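Local coordinates for digeranylgeranylglycerophospholipid reductase (Sulfolobus acidocaldarius, PDB 4OPC), which reduces the double bonds of the geranylgeranyl chains of archaeal membrane lipid precursors, using one FAD per monomer, at residues A[66-71]-A[99-104]; A[105-110]-A[115-120]. One frame throughout, in Å; residues are numbered along the deposited sequence. Where two conformers were deposited one is given.

Contact 1 of 2, residues A[66-71]-A[99-104]; sequences KGEELE and APLYNQ
E69, in the single 3-10 turn at 68-69, sends its side chain against the first turns of helix 99-112, where L101 and Y102 receive it. Its CB points at the helix. With CG anti to the carbonyl carbon (chi1 -62°) and the chain extended beyond, the carboxylate is carried along the helix surface. CG packs on L101, 3.7 Å from L101 CD2 and 3.9 Å from Y102 N. CD passes 4.1 Å from Y102 CA. At the tip, OE1 lies in the plane of the Y102 ring, at its edge, 3.6 Å from Y102 CD1, with the carboxylate turned 78° from the ring. The same oxygen accepts a hydrogen bond from K66 N above the carboxylate plane (3.0 Å); R105 is its second polar partner, which probably eases burial of the charge. Glutamate suits the place, since its CG methylene packs on leucine while its head reaches polar partners. L101 CD2 also lies 3.4 Å from E68 CB, one leucine methyl meeting both glutamates. Y102 hydrogen-bonds through OH to P63 O, and its side chain approaches F16 of the FAD site. The contact thus sets the turn leading into strand 70-80 against helix 99-112, which meets helix 16-25 through N103.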
# COMPACT_ATOMS: atom_id res chain seq x y z
N LYS A 66 14.70 12.42 -9.48
CA LYS A 66 15.29 13.46 -10.33
C LYS A 66 15.39 13.03 -11.79
O LYS A 66 15.41 11.84 -12.09
CB LYS A 66 16.67 13.83 -9.80
CG LYS A 66 17.61 12.66 -9.70
CD LYS A 66 19.03 13.09 -9.36
CE LYS A 66 19.95 11.88 -9.23
NZ LYS A 66 19.83 10.96 -10.40
N GLY A 67 15.49 14.00 -12.69
CA GLY A 67 15.66 13.70 -14.10
C GLY A 67 14.48 12.97 -14.71
O GLY A 67 13.33 13.32 -14.45
N GLU A 68 14.76 11.95 -15.52
CA GLU A 68 13.68 11.18 -16.15
C GLU A 68 12.81 10.47 -15.10
O GLU A 68 11.72 9.99 -15.41
CB GLU A 68 14.23 10.19 -17.20
CG GLU A 68 14.80 10.80 -18.51
CD GLU A 68 15.28 9.73 -19.51
OE1 GLU A 68 14.77 8.59 -19.45
OE2 GLU A 68 16.17 10.02 -20.35
N GLU A 69 13.28 10.41 -13.85
CA GLU A 69 12.54 9.76 -12.76
C GLU A 69 11.33 10.56 -12.28
O GLU A 69 10.35 9.99 -11.81
CB GLU A 69 13.43 9.54 -11.54
CG GLU A 69 14.61 8.63 -11.77
CD GLU A 69 15.67 8.78 -10.71
OE1 GLU A 69 15.41 9.47 -9.69
OE2 GLU A 69 16.76 8.22 -10.91
N LEU A 70 11.42 11.88 -12.36
CA LEU A 70 10.33 12.74 -11.95
C LEU A 70 9.61 13.25 -13.19
O LEU A 70 10.09 14.16 -13.88
CB LEU A 70 10.83 13.91 -11.10
CG LEU A 70 9.78 14.89 -10.59
CD1 LEU A 70 8.55 14.14 -10.08
CD2 LEU A 70 10.36 15.76 -9.50
N GLU A 71 8.46 12.65 -13.47
CA GLU A 71 7.74 12.97 -14.69
C GLU A 71 6.91 14.23 -14.54
O GLU A 71 6.82 15.02 -15.48
CB GLU A 71 6.86 11.79 -15.11
CG GLU A 71 7.64 10.51 -15.39
CD GLU A 71 6.83 9.52 -16.19
OE1 GLU A 71 6.57 8.41 -15.68
OE2 GLU A 71 6.46 9.84 -17.34
N ALA A 99 8.37 4.96 -12.09
CA ALA A 99 8.62 4.04 -11.00
C ALA A 99 9.79 3.08 -11.22
O ALA A 99 10.64 2.98 -10.35
CB ALA A 99 7.33 3.28 -10.63
N PRO A 100 9.83 2.38 -12.38
CA PRO A 100 10.99 1.51 -12.60
C PRO A 100 12.31 2.29 -12.57
O PRO A 100 13.28 1.80 -11.99
CB PRO A 100 10.76 0.95 -14.00
CG PRO A 100 9.30 1.10 -14.26
CD PRO A 100 8.81 2.24 -13.44
N LEU A 101 12.36 3.47 -13.18
CA LEU A 101 13.62 4.22 -13.21
C LEU A 101 14.07 4.62 -11.80
O LEU A 101 15.24 4.45 -11.45
CB LEU A 101 13.49 5.45 -14.10
CG LEU A 101 14.79 6.04 -14.63
CD1 LEU A 101 15.41 5.10 -15.64
CD2 LEU A 101 14.50 7.39 -15.25
N TYR A 102 13.16 5.14 -11.00
CA TYR A 102 13.51 5.51 -9.63
C TYR A 102 13.88 4.29 -8.79
O TYR A 102 14.92 4.30 -8.11
CB TYR A 102 12.35 6.26 -8.96
CG TYR A 102 12.67 6.58 -7.52
CD1 TYR A 102 13.54 7.61 -7.19
CD2 TYR A 102 12.15 5.80 -6.49
CE1 TYR A 102 13.86 7.89 -5.88
CE2 TYR A 102 12.46 6.07 -5.17
CZ TYR A 102 13.31 7.11 -4.87
OH TYR A 102 13.64 7.37 -3.55
N ASN A 103 13.05 3.25 -8.84
CA ASN A 103 13.28 2.01 -8.11
C ASN A 103 14.65 1.42 -8.45
O ASN A 103 15.40 1.00 -7.56
CB ASN A 103 12.14 1.04 -8.48
CG ASN A 103 11.94 -0.09 -7.49
OD1 ASN A 103 10.82 -0.57 -7.35
ND2 ASN A 103 13.01 -0.55 -6.84
N GLN A 104 14.99 1.40 -9.74
CA GLN A 104 16.28 0.85 -10.16
C GLN A 104 17.43 1.70 -9.66
O GLN A 104 18.50 1.17 -9.33
CB GLN A 104 16.32 0.66 -11.68
CG GLN A 104 15.43 -0.52 -12.13
CD GLN A 104 15.08 -0.48 -13.60
OE1 GLN A 104 15.89 -0.09 -14.44
NE2 GLN A 104 13.86 -0.90 -13.92

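Contact 2 of 2, residues A[105-110]-A[115-120]; sequences RVLKEA and VEIWDL
The backbones of 105-110 and 115-120 come together at A110 and V115, whose CA atoms are 5.5 Å apart, and diverge to 8.0 Å between the CA atoms of L107 and I117. At the near end V115 N donates a hydrogen bond to A110 O over 3.0 Å. Alanine suits this close approach because its lone methyl lets the returning chain come near. V115 turns its CB toward the helix, with CG2 3.6 Å from A110 O and 4.2 Å from A110 CB, so that V115 CB and CG2 pack against the carbonyl that its own amide binds. This is a tight helix-to-strand connection in the Rossmann-type FAD-binding fold: helix 99-112 ends and the chain enters strand 116-118, an outermost strand of the six-stranded sheet, running parallel to strand 32-35. Two residues further along the strand, I117 faces L107, three residues earlier in the helix, across the wider gap. I117 CG1 stands anti to the carbonyl carbon (chi1 -58°) and the chain extends onward, bringing CD1 to 3.3 Å from L107 O and 3.8 Å from L107 CB. The two side chains cross at about a right angle, and L107 CD2 also touches that methyl. Long aliphatic residues fit here, being able to reach between helix and sheet; L107 continues onto L34 and S19, while W40 touches both L107 and I117.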
# COMPACT_ATOMS: atom_id res chain seq x y z
N ARG A 105 17.25 3.02 -9.61
CA ARG A 105 18.31 3.89 -9.11
C ARG A 105 18.55 3.66 -7.62
O ARG A 105 19.70 3.61 -7.18
CB ARG A 105 18.00 5.36 -9.39
CG ARG A 105 19.03 6.34 -8.80
CD ARG A 105 18.32 7.66 -8.47
NE ARG A 105 18.97 8.41 -7.41
CZ ARG A 105 18.42 9.46 -6.82
NH1 ARG A 105 17.21 9.88 -7.19
NH2 ARG A 105 19.08 10.10 -5.86
N VAL A 106 17.48 3.52 -6.85
CA VAL A 106 17.60 3.19 -5.44
C VAL A 106 18.39 1.89 -5.27
O VAL A 106 19.32 1.83 -4.48
CB VAL A 106 16.23 3.06 -4.75
CG1 VAL A 106 16.37 2.55 -3.33
CG2 VAL A 106 15.51 4.41 -4.77
N LEU A 107 18.06 0.88 -6.07
CA LEU A 107 18.77 -0.39 -5.99
C LEU A 107 20.23 -0.26 -6.39
O LEU A 107 21.10 -0.83 -5.74
CB LEU A 107 18.08 -1.44 -6.86
CG LEU A 107 16.75 -1.93 -6.33
CD1 LEU A 107 16.07 -2.76 -7.41
CD2 LEU A 107 16.97 -2.76 -5.08
N LYS A 108 20.52 0.48 -7.46
CA LYS A 108 21.90 0.64 -7.90
C LYS A 108 22.72 1.38 -6.85
O LYS A 108 23.89 1.07 -6.64
CB LYS A 108 21.95 1.34 -9.26
CG LYS A 108 21.48 0.44 -10.40
CD LYS A 108 21.48 1.15 -11.74
CE LYS A 108 20.77 0.30 -12.80
NZ LYS A 108 20.50 1.07 -14.05
N GLU A 109 22.10 2.35 -6.18
CA GLU A 109 22.82 3.06 -5.12
C GLU A 109 23.04 2.17 -3.90
O GLU A 109 24.12 2.17 -3.33
CB GLU A 109 22.11 4.36 -4.74
CG GLU A 109 22.21 5.38 -5.85
CD GLU A 109 21.73 6.76 -5.46
OE1 GLU A 109 21.50 7.01 -4.26
OE2 GLU A 109 21.60 7.61 -6.37
N ALA A 110 22.03 1.38 -3.54
CA ALA A 110 22.21 0.40 -2.46
C ALA A 110 23.37 -0.55 -2.81
O ALA A 110 24.19 -0.90 -1.95
CB ALA A 110 20.92 -0.38 -2.23
N VAL A 115 25.28 -3.46 -0.94
CA VAL A 115 24.27 -4.52 -1.03
C VAL A 115 24.48 -5.33 -2.30
O VAL A 115 24.68 -4.76 -3.38
CB VAL A 115 22.84 -3.94 -0.99
CG1 VAL A 115 21.79 -5.04 -1.18
CG2 VAL A 115 22.62 -3.20 0.32
N GLU A 116 24.49 -6.66 -2.18
CA GLU A 116 24.57 -7.52 -3.35
C GLU A 116 23.17 -7.73 -3.92
O GLU A 116 22.22 -7.91 -3.16
CB GLU A 116 25.21 -8.86 -2.99
CG GLU A 116 25.50 -9.72 -4.20
CD GLU A 116 26.39 -10.92 -3.88
OE1 GLU A 116 26.66 -11.17 -2.69
OE2 GLU A 116 26.81 -11.59 -4.84
N ILE A 117 23.04 -7.70 -5.25
CA ILE A 117 21.75 -7.86 -5.91
C ILE A 117 21.82 -8.91 -7.01
O ILE A 117 22.66 -8.82 -7.90
CB ILE A 117 21.27 -6.55 -6.53
CG1 ILE A 117 21.18 -5.46 -5.45
CG2 ILE A 117 19.92 -6.74 -7.25
CD1 ILE A 117 20.65 -4.13 -5.94
N TRP A 118 20.94 -9.91 -6.94
CA TRP A 118 20.80 -10.88 -8.01
C TRP A 118 19.42 -10.75 -8.65
O TRP A 118 18.41 -11.02 -8.00
CB TRP A 118 20.97 -12.31 -7.50
CG TRP A 118 22.29 -12.62 -6.81
CD1 TRP A 118 23.42 -11.85 -6.77
CD2 TRP A 118 22.58 -13.80 -6.05
NE1 TRP A 118 24.38 -12.48 -6.02
CE2 TRP A 118 23.89 -13.67 -5.57
CE3 TRP A 118 21.84 -14.94 -5.73
CZ2 TRP A 118 24.50 -14.66 -4.78
CZ3 TRP A 118 22.44 -15.92 -4.94
CH2 TRP A 118 23.76 -15.77 -4.48
N ASP A 119 19.39 -10.31 -9.90
CA ASP A 119 18.14 -10.26 -10.65
C ASP A 119 17.86 -11.62 -11.29
O ASP A 119 18.70 -12.54 -11.26
CB ASP A 119 18.15 -9.13 -11.70
CG ASP A 119 19.05 -9.43 -12.90
OD1 ASP A 119 20.03 -10.19 -12.77
OD2 ASP A 119 18.79 -8.88 -13.99
N LEU A 120 16.67 -11.74 -11.89
CA LEU A 120 16.20 -13.00 -12.46
C LEU A 120 16.37 -14.17 -11.47
O LEU A 120 16.64 -15.31 -11.88
CB LEU A 120 16.86 -13.31 -13.80
CG LEU A 120 15.91 -13.87 -14.87
CD1 LEU A 120 14.87 -12.83 -15.31
CD2 LEU A 120 16.68 -14.42 -16.06

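How the contacts relate
From the N terminus, the chain passes 66-71, runs out and back through strands 70-80 and 87-97, and closes contact 1 when helix 99-112 begins. Contact 2 opens only afterwards, on the later turns of that helix, and closes a much shorter loop at 115-120. The two are therefore in series, neither nested nor crossed, with their centres about 15 Å apart. The shared helix joins them: contact 1 ties its start to the turn that leads into strand 70-80 of the eight-stranded sheet, contact 2 its end to an outermost strand of the six-stranded sheet. A salt bridge between E69 OE1 and R105 NH1, 3.1 Å, links them directly, and K66 CE packs 3.7 Å from R105 CZ.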